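Local structure of transcription antitermination protein NusB (3R2C) at residues G6-T10 with E35-K39; G88-I93 with L127-Y131. The protein probably takes part in transcription antitermination of ribosomal RNA genes by binding the boxA sequence of their transcripts, and is held here with bound RNA. All coordinates share one frame; numbering follows the deposited sequence.

Interaction 1: G6-T10 with E35-K39; sequences GARDT and EKNIK. With nucleotides of chain E.
K36 supplies the polar grip of this contact, its ammonium group serving two side chains of the helix that contains G6-T10. K36 NZ forms a salt bridge to D9 OD2 at 2.7 Å, coming in on that oxygen's anti lone pair, the one turned away from OD1. The other carboxylate oxygen, D9 OD1, is hydrogen-bonded to Y114, and both oxygens of the aspartate are thereby engaged. K36 NZ also donates to T10 OG1 at 2.9 Å; with OG1 lying beside the backbone N (chi1 -63°), the hydroxyl meets the incoming lysine. The K36 chain reaches its two partners through a bend at chi3 of 78°, which carries CE to 3.1 Å from D9 OD2.

The lysine comes from the C-terminal part of helix 25-36, where a Schellman motif with N37 as its C-prime residue, at positive phi, turns the chain out of the helix. In this all-helical NusB fold the contact thus fastens the C-terminal end of helix 25-36 to the early turns of helix 3-21.

The one van der Waals touch of I38 on G6-T10 sets its CD1 methyl 3.9 Å from the hydroxyl oxygen T10 OG1.

R8, whose side chain leaves the backbone away from 35-39 and runs extended from CG to NE, contacts the RNA. R8 NH1 donates to O6 of G1 of chain E at 2.9 Å and 161°, the base oxygen lying at the guanidinium edge, while D106 and E99 also hold the guanidinium through salt bridges.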
ATOM      1  N   GLY A   6       5.464  14.008   2.742  1.00 18.04           N
ATOM      2  CA  GLY A   6       6.204  12.883   3.286  1.00 18.87           C
ATOM      3  C   GLY A   6       5.352  12.050   4.236  1.00 18.24           C
ATOM      4  O   GLY A   6       5.453  10.824   4.258  1.00 18.46           O
ATOM      5  N   ALA A   7       4.508  12.705   5.021  1.00 15.67           N
ATOM      6  CA  ALA A   7       3.667  11.983   5.988  1.00 14.62           C
ATOM      7  C   ALA A   7       2.649  11.094   5.270  1.00 15.78           C
ATOM      8  O   ALA A   7       2.342   9.993   5.728  1.00 13.62           O
ATOM      9  CB  ALA A   7       2.953  12.966   6.899  1.00 13.93           C
ATOM     10  N   ARG A   8       2.129  11.578   4.147  1.00 14.56           N
ATOM     11  CA  ARG A   8       1.217  10.786   3.318  1.00 17.99           C
ATOM     12  C   ARG A   8       1.921   9.571   2.710  1.00 16.00           C
ATOM     13  O   ARG A   8       1.333   8.492   2.616  1.00 16.91           O
ATOM     14  CB  ARG A   8       0.604  11.662   2.223  1.00 12.27           C
ATOM     15  CG  ARG A   8      -0.387  12.659   2.799  1.00 12.63           C
ATOM     16  CD  ARG A   8      -0.790  13.749   1.795  1.00 15.08           C
ATOM     17  NE  ARG A   8      -1.577  14.785   2.468  1.00 15.52           N
ATOM     18  CZ  ARG A   8      -1.332  16.091   2.399  1.00 16.71           C
ATOM     19  NH1 ARG A   8      -0.338  16.558   1.634  1.00 14.98           N
ATOM     20  NH2 ARG A   8      -2.096  16.937   3.075  1.00 12.43           N
ATOM     21  N   ASP A   9       3.177   9.732   2.305  1.00 11.76           N
ATOM     22  CA  ASP A   9       3.940   8.577   1.837  1.00 17.25           C
ATOM     23  C   ASP A   9       4.109   7.527   2.955  1.00 15.14           C
ATOM     24  O   ASP A   9       3.907   6.326   2.739  1.00 11.01           O
ATOM     25  CB  ASP A   9       5.309   9.002   1.300  1.00 18.40           C
ATOM     26  CG  ASP A   9       6.188   7.800   0.938  1.00 32.84           C
ATOM     27  OD1 ASP A   9       5.969   7.203  -0.138  1.00 27.81           O
ATOM     28  OD2 ASP A   9       7.085   7.435   1.732  1.00 32.04           O
ATOM     29  N   THR A  10       4.460   7.976   4.155  1.00 14.67           N
ATOM     30  CA  THR A  10       4.577   7.056   5.289  1.00 15.29           C
ATOM     31  C   THR A  10       3.271   6.312   5.535  1.00 14.49           C
ATOM     32  O   THR A  10       3.259   5.087   5.679  1.00 16.48           O
ATOM     33  CB  THR A  10       4.975   7.815   6.566  1.00 15.86           C
ATOM     34  OG1 THR A  10       6.267   8.403   6.369  1.00 15.76           O
ATOM     35  CG2 THR A  10       5.009   6.885   7.771  1.00 17.94           C
ATOM     36  N   GLU A  35      12.537   2.470   8.950  1.00 21.98           N
ATOM     37  CA  GLU A  35      13.128   2.330   7.620  1.00 26.26           C
ATOM     38  C   GLU A  35      13.343   3.666   6.926  1.00 30.17           C
ATOM     39  O   GLU A  35      14.330   3.842   6.216  1.00 27.22           O
ATOM     40  CB  GLU A  35      12.253   1.449   6.730  1.00 27.34           C
ATOM     41  CG  GLU A  35      12.298  -0.017   7.113  1.00 35.89           C
ATOM     42  CD  GLU A  35      11.097  -0.775   6.598  1.00 40.63           C
ATOM     43  OE1 GLU A  35      10.346  -0.190   5.792  1.00 40.53           O
ATOM     44  OE2 GLU A  35      10.895  -1.940   7.004  1.00 40.66           O
ATOM     45  N   LYS A  36      12.409   4.599   7.117  1.00 21.85           N
ATOM     46  CA  LYS A  36      12.513   5.922   6.519  1.00 24.32           C
ATOM     47  C   LYS A  36      13.257   6.892   7.428  1.00 27.13           C
ATOM     48  O   LYS A  36      13.443   8.054   7.078  1.00 32.10           O
ATOM     49  CB  LYS A  36      11.122   6.495   6.232  1.00 22.71           C
ATOM     50  CG  LYS A  36      10.350   5.768   5.152  1.00 27.10           C
ATOM     51  CD  LYS A  36       9.009   6.450   4.900  1.00 26.66           C
ATOM     52  CE  LYS A  36       9.183   7.706   4.059  1.00 35.67           C
ATOM     53  NZ  LYS A  36       7.960   8.542   4.069  1.00 23.52           N
ATOM     54  N   ASN A  37      13.657   6.421   8.602  1.00 29.10           N
ATOM     55  CA  ASN A  37      14.325   7.268   9.577  1.00 38.89           C
ATOM     56  C   ASN A  37      13.556   8.573   9.798  1.00 38.96           C
ATOM     57  O   ASN A  37      14.127   9.662   9.704  1.00 36.60           O
ATOM     58  CB  ASN A  37      15.767   7.557   9.131  1.00 46.13           C
ATOM     59  CG  ASN A  37      16.654   8.030  10.276  1.00 55.60           C
ATOM     60  OD1 ASN A  37      16.367   7.781  11.449  1.00 47.36           O
ATOM     61  ND2 ASN A  37      17.744   8.709   9.937  1.00 68.99           N
ATOM     62  N   ILE A  38      12.258   8.459  10.077  1.00 26.01           N
ATOM     63  CA  ILE A  38      11.457   9.616  10.438  1.00 28.01           C
ATOM     64  C   ILE A  38      11.944  10.101  11.800  1.00 35.67           C
ATOM     65  O   ILE A  38      12.041   9.323  12.752  1.00 32.06           O
ATOM     66  CB  ILE A  38       9.950   9.291  10.523  1.00 28.34           C
ATOM     67  CG1 ILE A  38       9.443   8.644   9.226  1.00 35.48           C
ATOM     68  CG2 ILE A  38       9.143  10.551  10.830  1.00 32.52           C
ATOM     69  CD1 ILE A  38       9.686   9.466   7.981  1.00 39.47           C
ATOM     70  N   LYS A  39      12.258  11.385  11.887  1.00 33.48           N
ATOM     71  CA  LYS A  39      12.835  11.945  13.099  1.00 41.10           C
ATOM     72  C   LYS A  39      12.221  13.300  13.460  1.00 38.48           C
ATOM     73  O   LYS A  39      12.619  13.909  14.448  1.00 50.94           O
ATOM     74  CB  LYS A  39      14.345  12.097  12.909  1.00 48.08           C
ATOM     75  CG  LYS A  39      14.717  12.380  11.461  1.00 54.15           C
ATOM     76  CD  LYS A  39      15.930  13.274  11.295  1.00 73.49           C
ATOM     77  CE  LYS A  39      15.830  14.010   9.961  1.00 83.51           C
ATOM     78  NZ  LYS A  39      17.045  14.783   9.586  1.00 83.58           N
TER
ATOM     79  O5'   G E   1       5.465  25.530   0.231  1.00 41.05           O
ATOM     80  C5'   G E   1       6.429  24.989  -0.666  1.00 38.90           C
ATOM     81  C4'   G E   1       5.773  24.357  -1.866  1.00 32.39           C
ATOM     82  O4'   G E   1       5.039  23.169  -1.442  1.00 32.93           O
ATOM     83  C3'   G E   1       4.748  25.225  -2.585  1.00 30.71           C
ATOM     84  O3'   G E   1       4.687  24.788  -3.939  1.00 40.13           O
ATOM     85  C2'   G E   1       3.460  24.839  -1.853  1.00 30.14           C
ATOM     86  O2'   G E   1       2.260  25.157  -2.527  1.00 29.76           O
ATOM     87  C1'   G E   1       3.666  23.330  -1.727  1.00 25.42           C
ATOM     88  N9    G E   1       2.905  22.677  -0.664  1.00 27.17           N
ATOM     89  C8    G E   1       2.466  23.087   0.576  1.00 24.56           C
ATOM     90  N7    G E   1       1.837  22.130   1.221  1.00 23.63           N
ATOM     91  C5    G E   1       1.876  21.039   0.362  1.00 21.75           C
ATOM     92  C6    G E   1       1.366  19.710   0.471  1.00 24.15           C
ATOM     93  O6    G E   1       0.744  19.217   1.403  1.00 24.72           O
ATOM     94  N1    G E   1       1.644  18.930  -0.650  1.00 21.86           N
ATOM     95  C2    G E   1       2.321  19.387  -1.753  1.00 29.14           C
ATOM     96  N2    G E   1       2.514  18.539  -2.767  1.00 26.10           N
ATOM     97  N3    G E   1       2.785  20.614  -1.870  1.00 28.09           N
ATOM     98  C4    G E   1       2.528  21.371  -0.792  1.00 26.72           C
TER

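Interaction 2: G88-I93 with L127-Y131; sequences GVAELI and LSAIY. With nucleotides of chain E.
Helix-to-helix packing in the all-helical core of NusB joins helix 79-94 to helix 117-137, whose short segments run in roughly the same direction, 31° apart, with axes 10.8 Å from each other. L92 and L127 meet tip to tip, L92 CD1 standing 3.8 Å from L127 CD2. With L127 CG anti to the backbone N (chi1 -167°), both methyls of this leucine come against helix 79-94, where CD2 also lies near G88 CA; a beta carbon at G88 would clash with it. L127 CD1 touches V89 CG2 at 4.0 Å, and the same valine methyl meets I130 CD1, the two side chains crossing at about a right angle. I130 CG2 in turn meets I93 CD1 at 3.9 Å. Shortening L127 to an alanine would probably cost L92 CD1 its closest neighbours across the contact and V89 CG2 one of its two, and open a gap beside G88.

Y131 closes one end of the interface. The Y131 and L92 side chains cross at about a right angle, with Y131 CD1 4.0 Å from L92 CB. A water bonded to L92 O lies in the plane of the ring at its edge and makes a weak bond to Y131 OH.

S128 points away from helix 79-94 and meets the RNA. Its OG accepts N3-H of U4 of chain E at 3.0 Å and donates to O2 of C6 of chain E at 2.8 Å, so one hydroxyl joins two bases. The arrangement belongs to the all-helical NusB fold, in which helix 117-137 packs apolar residues on helix 79-94 and, through S128, meets bases of bound RNA, as expected for this RNA-binding family.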
ATOM      1  N   GLY A  88      -6.701   8.751   0.798  1.00 15.79           N
ATOM      2  CA  GLY A  88      -7.334   9.961   0.287  1.00 12.54           C
ATOM      3  C   GLY A  88      -8.669  10.198   0.981  1.00 14.99           C
ATOM      4  O   GLY A  88      -8.997  11.311   1.369  1.00 14.09           O
ATOM      5  N   VAL A  89      -9.445   9.145   1.161  1.00 12.78           N
ATOM      6  CA  VAL A  89     -10.756   9.302   1.789  1.00 11.87           C
ATOM      7  C   VAL A  89     -10.602   9.685   3.263  1.00 14.18           C
ATOM      8  O   VAL A  89     -11.320  10.542   3.764  1.00 14.02           O
ATOM      9  CB  VAL A  89     -11.606   8.030   1.645  1.00 13.88           C
ATOM     10  CG1 VAL A  89     -12.854   8.090   2.568  1.00 16.12           C
ATOM     11  CG2 VAL A  89     -12.011   7.844   0.189  1.00 16.86           C
ATOM     12  N   ALA A  90      -9.670   9.035   3.955  1.00 13.71           N
ATOM     13  CA  ALA A  90      -9.425   9.330   5.360  1.00 14.75           C
ATOM     14  C   ALA A  90      -9.096  10.816   5.544  1.00 17.70           C
ATOM     15  O   ALA A  90      -9.611  11.460   6.461  1.00 17.75           O
ATOM     16  CB  ALA A  90      -8.291   8.462   5.909  1.00 13.72           C
ATOM     17  N   GLU A  91      -8.253  11.373   4.683  1.00 13.54           N
ATOM     18  CA  GLU A  91      -7.861  12.775   4.870  1.00 15.27           C
ATOM     19  C   GLU A  91      -8.930  13.764   4.407  1.00 16.14           C
ATOM     20  O   GLU A  91      -9.217  14.747   5.094  1.00 18.29           O
ATOM     21  CB  GLU A  91      -6.538  13.111   4.163  1.00 14.52           C
ATOM     22  CG  GLU A  91      -5.976  14.440   4.676  1.00 20.97           C
ATOM     23  CD  GLU A  91      -4.531  14.670   4.297  1.00 24.97           C
ATOM     24  OE1 GLU A  91      -3.987  13.878   3.497  1.00 20.73           O
ATOM     25  OE2 GLU A  91      -3.940  15.652   4.802  1.00 22.96           O
ATOM     26  N   LEU A  92      -9.510  13.520   3.240  1.00 14.63           N
ATOM     27  CA  LEU A  92     -10.465  14.468   2.663  1.00 15.21           C
ATOM     28  C   LEU A  92     -11.752  14.500   3.472  1.00 21.20           C
ATOM     29  O   LEU A  92     -12.354  15.545   3.662  1.00 20.62           O
ATOM     30  CB  LEU A  92     -10.797  14.079   1.221  1.00 13.20           C
ATOM     31  CG  LEU A  92      -9.665  14.359   0.230  1.00 14.17           C
ATOM     32  CD1 LEU A  92     -10.004  13.750  -1.132  1.00 12.87           C
ATOM     33  CD2 LEU A  92      -9.385  15.865   0.115  1.00 14.88           C
ATOM     34  N   ILE A  93     -12.163  13.340   3.958  1.00 17.04           N
ATOM     35  CA  ILE A  93     -13.482  13.219   4.558  1.00 18.77           C
ATOM     36  C   ILE A  93     -13.414  13.118   6.061  1.00 20.69           C
ATOM     37  O   ILE A  93     -14.046  13.898   6.761  1.00 22.67           O
ATOM     38  CB  ILE A  93     -14.242  12.028   3.984  1.00 22.11           C
ATOM     39  CG1 ILE A  93     -14.514  12.288   2.500  1.00 23.48           C
ATOM     40  CG2 ILE A  93     -15.548  11.799   4.755  1.00 24.80           C
ATOM     41  CD1 ILE A  93     -15.559  11.394   1.895  1.00 28.14           C
ATOM     42  N   LEU A 127     -11.515   9.192  -6.705  1.00 14.89           N
ATOM     43  CA  LEU A 127     -11.440  10.073  -5.545  1.00 18.12           C
ATOM     44  C   LEU A 127     -12.190  11.385  -5.781  1.00 17.84           C
ATOM     45  O   LEU A 127     -12.773  11.948  -4.853  1.00 14.64           O
ATOM     46  CB  LEU A 127      -9.982  10.387  -5.174  1.00 15.13           C
ATOM     47  CG  LEU A 127      -9.803  11.031  -3.789  1.00 13.95           C
ATOM     48  CD1 LEU A 127     -10.367  10.120  -2.674  1.00 15.48           C
ATOM     49  CD2 LEU A 127      -8.325  11.330  -3.503  1.00 13.40           C
ATOM     50  N   SER A 128     -12.164  11.875  -7.015  1.00 15.66           N
ATOM     51  CA  SER A 128     -12.874  13.097  -7.361  1.00 16.60           C
ATOM     52  C   SER A 128     -14.386  12.936  -7.223  1.00 17.72           C
ATOM     53  O   SER A 128     -15.069  13.833  -6.738  1.00 17.85           O
ATOM     54  CB  SER A 128     -12.538  13.523  -8.793  1.00 21.79           C
ATOM     55  OG  SER A 128     -13.118  14.785  -9.067  1.00 28.53           O
ATOM     56  N   ALA A 129     -14.908  11.802  -7.683  1.00 19.71           N
ATOM     57  CA  ALA A 129     -16.329  11.503  -7.537  1.00 26.15           C
ATOM     58  C   ALA A 129     -16.713  11.376  -6.062  1.00 25.97           C
ATOM     59  O   ALA A 129     -17.749  11.882  -5.635  1.00 19.88           O
ATOM     60  CB  ALA A 129     -16.677  10.220  -8.279  1.00 28.63           C
ATOM     61  N   ILE A 130     -15.879  10.696  -5.281  1.00 18.52           N
ATOM     62  CA  ILE A 130     -16.141  10.532  -3.861  1.00 18.43           C
ATOM     63  C   ILE A 130     -16.211  11.907  -3.217  1.00 20.49           C
ATOM     64  O   ILE A 130     -17.117  12.196  -2.434  1.00 21.21           O
ATOM     65  CB  ILE A 130     -15.020   9.714  -3.163  1.00 20.05           C
ATOM     66  CG1 ILE A 130     -15.112   8.240  -3.560  1.00 16.36           C
ATOM     67  CG2 ILE A 130     -15.118   9.852  -1.633  1.00 17.35           C
ATOM     68  CD1 ILE A 130     -13.861   7.434  -3.178  1.00 14.74           C
ATOM     69  N   TYR A 131     -15.245  12.755  -3.555  1.00 17.93           N
ATOM     70  CA  TYR A 131     -15.150  14.072  -2.944  1.00 20.51           C
ATOM     71  C   TYR A 131     -16.337  14.964  -3.334  1.00 22.80           C
ATOM     72  O   TYR A 131     -16.847  15.719  -2.515  1.00 23.10           O
ATOM     73  CB  TYR A 131     -13.836  14.761  -3.335  1.00 17.12           C
ATOM     74  CG  TYR A 131     -13.565  15.997  -2.516  1.00 24.56           C
ATOM     75  CD1 TYR A 131     -13.491  15.925  -1.130  1.00 25.79           C
ATOM     76  CD2 TYR A 131     -13.387  17.238  -3.123  1.00 31.09           C
ATOM     77  CE1 TYR A 131     -13.251  17.049  -0.368  1.00 29.85           C
ATOM     78  CE2 TYR A 131     -13.146  18.375  -2.365  1.00 34.57           C
ATOM     79  CZ  TYR A 131     -13.073  18.268  -0.987  1.00 37.38           C
ATOM     80  OH  TYR A 131     -12.838  19.390  -0.223  1.00 52.25           O
TER
ATOM     81  P     U E   4      -6.662  22.134  -7.605  1.00 28.27           P
ATOM     82  OP1   U E   4      -5.899  22.762  -8.705  1.00 24.56           O
ATOM     83  OP2   U E   4      -8.020  22.634  -7.291  1.00 29.44           O
ATOM     84  O5'   U E   4      -6.709  20.569  -7.815  1.00 27.34           O
ATOM     85  C5'   U E   4      -5.525  19.801  -7.798  1.00 26.16           C
ATOM     86  C4'   U E   4      -5.779  18.457  -8.392  1.00 19.95           C
ATOM     87  O4'   U E   4      -6.697  17.735  -7.546  1.00 22.43           O
ATOM     88  C3'   U E   4      -6.460  18.475  -9.746  1.00 24.41           C
ATOM     89  O3'   U E   4      -5.536  18.699 -10.796  1.00 24.96           O
ATOM     90  C2'   U E   4      -7.152  17.112  -9.789  1.00 20.73           C
ATOM     91  O2'   U E   4      -6.226  16.088 -10.125  1.00 23.44           O
ATOM     92  C1'   U E   4      -7.546  16.928  -8.326  1.00 19.39           C
ATOM     93  N1    U E   4      -8.947  17.307  -8.035  1.00 24.20           N
ATOM     94  C2    U E   4      -9.964  16.512  -8.523  1.00 23.38           C
ATOM     95  O2    U E   4      -9.783  15.559  -9.259  1.00 23.97           O
ATOM     96  N3    U E   4     -11.225  16.898  -8.152  1.00 26.59           N
ATOM     97  C4    U E   4     -11.570  17.946  -7.330  1.00 30.04           C
ATOM     98  O4    U E   4     -12.760  18.143  -7.090  1.00 36.18           O
ATOM     99  C5    U E   4     -10.467  18.703  -6.827  1.00 30.51           C
ATOM    100  C6    U E   4      -9.226  18.349  -7.183  1.00 26.99           C
ATOM    101  P     C E   6      -6.977  13.711 -16.237  1.00 27.26           P
ATOM    102  OP1   C E   6      -6.575  12.695 -17.225  1.00 28.50           O
ATOM    103  OP2   C E   6      -7.317  15.063 -16.713  1.00 28.41           O
ATOM    104  O5'   C E   6      -8.188  13.159 -15.343  1.00 26.45           O
ATOM    105  C5'   C E   6      -8.165  11.839 -14.804  1.00 25.98           C
ATOM    106  C4'   C E   6      -9.492  11.483 -14.171  1.00 26.20           C
ATOM    107  O4'   C E   6      -9.771  12.427 -13.103  1.00 24.07           O
ATOM    108  C3'   C E   6     -10.698  11.549 -15.112  1.00 29.94           C
ATOM    109  O3'   C E   6     -11.709  10.661 -14.634  1.00 33.30           O
ATOM    110  C2'   C E   6     -11.159  12.988 -14.920  1.00 31.98           C
ATOM    111  O2'   C E   6     -12.494  13.238 -15.305  1.00 34.33           O
ATOM    112  C1'   C E   6     -10.954  13.156 -13.413  1.00 28.86           C
ATOM    113  N1    C E   6     -10.763  14.552 -12.967  1.00 27.90           N
ATOM    114  C2    C E   6     -11.736  15.163 -12.168  1.00 30.70           C
ATOM    115  O2    C E   6     -12.748  14.518 -11.879  1.00 30.46           O
ATOM    116  N3    C E   6     -11.552  16.429 -11.731  1.00 27.44           N
ATOM    117  C4    C E   6     -10.438  17.082 -12.074  1.00 31.49           C
ATOM    118  N4    C E   6     -10.282  18.330 -11.633  1.00 27.45           N
ATOM    119  C5    C E   6      -9.434  16.492 -12.888  1.00 33.11           C
ATOM    120  C6    C E   6      -9.635  15.239 -13.304  1.00 29.85           C
TER
HETATM  121  O   HOH W   1     -12.314  18.237   2.969  1.00 26.28           O

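From the N terminus, helix 3-21 enters interaction 1 at once, and the chain returns to it at the end of helix 25-36, closing a short loop that is helical for most of its length. Helices 41-56 and 58-66 follow before helix 79-94 opens interaction 2; helix 100-114, which borders both contacts, comes next, and helix 117-137 then closes the loop. The two loops stand in series, neither nesting nor crossing; the centres of the two contacts are about 22 Å apart, on opposite sides of the chain's centre. A direct salt bridge nevertheless spans them, R8 NE to E91 OE1 at 2.8 Å, joining the N-terminal helix to helix 79-94. Both contacts also present side chains to the same RNA strand, chain E.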